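Local coordinates for putative polyketide cyclase (Acidithiobacillus ferrooxidans, PDB 3F9S), which is a putative polyketide cyclase of the SnoaL-like family, in the NTF2-like superfamily, at residues E10-F15 and T114-D119. Sequence-based numbering, arbitrary orientation.
Sequences EILTQF and TVYYFD
With CG anti to the backbone N (chi1 154°) in F15, and CG beside the backbone N, anti to the carbonyl carbon (chi1 -89°), in Y116, the two rings reach toward each other tip to tip. The rings form an offset edge-to-face pair, the edge of F15 turned to the face of Y116, with planes at 86° and centroids 5.5 Å apart. F15 CE2 comes within 3.3 Å of Y116 OH, which lies in the plane of the F15 ring at its edge. L12 covers a face of the same tyrosine: its CD2 sits 3.8 Å from the centroid of the Y116 ring, a CH-pi contact. L12 CG lies 3.7 Å from F118 CZ at the edge of that ring, and I11 CG2 lies 4.2 Å from F118 CE2. An alanine at Y116 would probably leave L12 CD2 and the edge of F15 without their aromatic partner and a glycerol, probably from the crystallisation liquor, without its hydrogen bond to the tyrosine OH. Such apolar packing of a helix on a curved sheet is characteristic of the NTF2-like cone: helix 8-21 lies across strand 107-118, while L12 also reaches V84 of strand 83-93 and L77 of strand 71-80, and both F15 and F118 touch L123 of strand 122-130.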
loop_
_atom_site.group_PDB
_atom_site.type_symbol
_atom_site.label_atom_id
_atom_site.label_comp_id
_atom_site.label_asym_id
_atom_site.label_seq_id
_atom_site.Cartn_x
_atom_site.Cartn_y
_atom_site.Cartn_z
ATOM N N GLU A 10 9.961 11.184 -13.152
ATOM C CA GLU A 10 9.472 12.502 -13.558
ATOM C C GLU A 10 8.100 12.342 -14.216
ATOM O O GLU A 10 7.199 13.134 -13.966
ATOM C CB GLU A 10 10.497 13.209 -14.454
ATOM C CG GLU A 10 11.719 13.704 -13.659
ATOM C CD GLU A 10 12.973 13.945 -14.497
ATOM O OE1 GLU A 10 13.531 12.970 -15.045
ATOM O OE2 GLU A 10 13.451 15.099 -14.558
ATOM N N ILE A 11 7.951 11.302 -15.028
ATOM C CA ILE A 11 6.688 11.004 -15.707
ATOM C C ILE A 11 5.570 10.760 -14.698
ATOM O O ILE A 11 4.511 11.373 -14.807
ATOM C CB ILE A 11 6.836 9.810 -16.660
ATOM C CG1 ILE A 11 7.657 10.219 -17.877
ATOM C CG2 ILE A 11 5.458 9.271 -17.094
ATOM C CD1 ILE A 11 8.213 9.049 -18.599
ATOM N N LEU A 12 5.813 9.900 -13.710
ATOM C CA LEU A 12 4.814 9.622 -12.663
ATOM C C LEU A 12 4.453 10.853 -11.894
ATOM O O LEU A 12 3.287 11.068 -11.591
ATOM C CB LEU A 12 5.285 8.599 -11.626
ATOM C CG LEU A 12 5.138 7.120 -11.907
ATOM C CD1 LEU A 12 5.485 6.313 -10.638
ATOM C CD2 LEU A 12 3.731 6.795 -12.414
ATOM N N THR A 13 5.472 11.630 -11.566
ATOM C CA THR A 13 5.274 12.869 -10.864
ATOM C C THR A 13 4.348 13.796 -11.664
ATOM O O THR A 13 3.365 14.270 -11.094
ATOM C CB THR A 13 6.581 13.558 -10.516
ATOM O OG1 THR A 13 7.427 12.649 -9.797
ATOM C CG2 THR A 13 6.324 14.825 -9.655
ATOM N N GLN A 14 4.614 13.984 -12.958
ATOM C CA GLN A 14 3.801 14.892 -13.799
ATOM C C GLN A 14 2.397 14.329 -13.996
ATOM O O GLN A 14 1.415 15.049 -13.890
ATOM C CB GLN A 14 4.442 15.137 -15.174
ATOM C CG GLN A 14 3.881 16.385 -15.874
ATOM C CD GLN A 14 4.323 16.570 -17.326
ATOM O OE1 GLN A 14 4.579 15.606 -18.053
ATOM N NE2 GLN A 14 4.360 17.820 -17.765
ATOM N N PHE A 15 2.335 13.040 -14.324
ATOM C CA PHE A 15 1.085 12.314 -14.498
ATOM C C PHE A 15 0.181 12.441 -13.276
ATOM O O PHE A 15 -0.989 12.776 -13.399
ATOM C CB PHE A 15 1.414 10.846 -14.760
ATOM C CG PHE A 15 0.339 9.875 -14.367
ATOM C CD1 PHE A 15 -0.847 9.770 -15.064
ATOM C CD2 PHE A 15 0.555 9.044 -13.277
ATOM C CE1 PHE A 15 -1.811 8.826 -14.668
ATOM C CE2 PHE A 15 -0.377 8.132 -12.889
ATOM C CZ PHE A 15 -1.555 8.019 -13.571
ATOM N N THR A 114 1.457 2.746 -4.600
ATOM C CA THR A 114 1.019 2.310 -5.894
ATOM C C THR A 114 2.214 1.918 -6.697
ATOM O O THR A 114 3.081 2.743 -6.901
ATOM C CB THR A 114 0.339 3.449 -6.604
ATOM O OG1 THR A 114 -0.663 3.969 -5.743
ATOM C CG2 THR A 114 -0.305 2.952 -7.882
ATOM N N VAL A 115 2.248 0.660 -7.096
ATOM C CA VAL A 115 3.264 0.165 -8.014
ATOM C C VAL A 115 2.708 0.509 -9.380
ATOM O O VAL A 115 1.589 0.109 -9.717
ATOM C CB VAL A 115 3.444 -1.344 -7.964
ATOM C CG1 VAL A 115 4.589 -1.734 -8.905
ATOM C CG2 VAL A 115 3.746 -1.796 -6.512
ATOM N N TYR A 116 3.490 1.226 -10.166
ATOM C CA TYR A 116 3.121 1.570 -11.524
ATOM C C TYR A 116 4.034 0.806 -12.418
ATOM O O TYR A 116 5.226 0.809 -12.183
ATOM C CB TYR A 116 3.297 3.056 -11.797
ATOM C CG TYR A 116 2.072 3.819 -11.472
ATOM C CD1 TYR A 116 0.955 3.702 -12.308
ATOM C CD2 TYR A 116 1.990 4.632 -10.356
ATOM C CE1 TYR A 116 -0.197 4.374 -12.049
ATOM C CE2 TYR A 116 0.821 5.321 -10.076
ATOM C CZ TYR A 116 -0.267 5.176 -10.928
ATOM O OH TYR A 116 -1.437 5.847 -10.715
ATOM N N TYR A 117 3.447 0.143 -13.408
ATOM C CA TYR A 117 4.188 -0.616 -14.382
ATOM C C TYR A 117 4.249 0.207 -15.638
ATOM O O TYR A 117 3.249 0.819 -16.034
ATOM C CB TYR A 117 3.494 -1.952 -14.623
ATOM C CG TYR A 117 3.666 -2.830 -13.431
ATOM C CD1 TYR A 117 4.858 -3.527 -13.271
ATOM C CD2 TYR A 117 2.686 -2.929 -12.427
ATOM C CE1 TYR A 117 5.074 -4.336 -12.178
ATOM C CE2 TYR A 117 2.906 -3.756 -11.309
ATOM C CZ TYR A 117 4.100 -4.440 -11.205
ATOM O OH TYR A 117 4.401 -5.286 -10.164
ATOM N N PHE A 118 5.405 0.125 -16.295
ATOM C CA PHE A 118 5.699 0.914 -17.464
ATOM C C PHE A 118 5.987 0.090 -18.685
ATOM O O PHE A 118 6.450 -1.043 -18.607
ATOM C CB PHE A 118 6.946 1.750 -17.234
ATOM C CG PHE A 118 6.732 2.919 -16.366
ATOM C CD1 PHE A 118 6.661 2.763 -14.981
ATOM C CD2 PHE A 118 6.646 4.197 -16.916
ATOM C CE1 PHE A 118 6.489 3.867 -14.168
ATOM C CE2 PHE A 118 6.476 5.294 -16.111
ATOM C CZ PHE A 118 6.401 5.127 -14.732
ATOM N N ASP A 119 5.669 0.693 -19.815
ATOM C CA ASP A 119 6.079 0.184 -21.118
ATOM C C ASP A 119 6.609 1.475 -21.725
ATOM O O ASP A 119 5.823 2.285 -22.210
ATOM C CB ASP A 119 4.896 -0.412 -21.863
ATOM C CG ASP A 119 5.254 -0.959 -23.227
ATOM O OD1 ASP A 119 6.370 -0.737 -23.715
ATOM O OD2 ASP A 119 4.381 -1.604 -23.838
#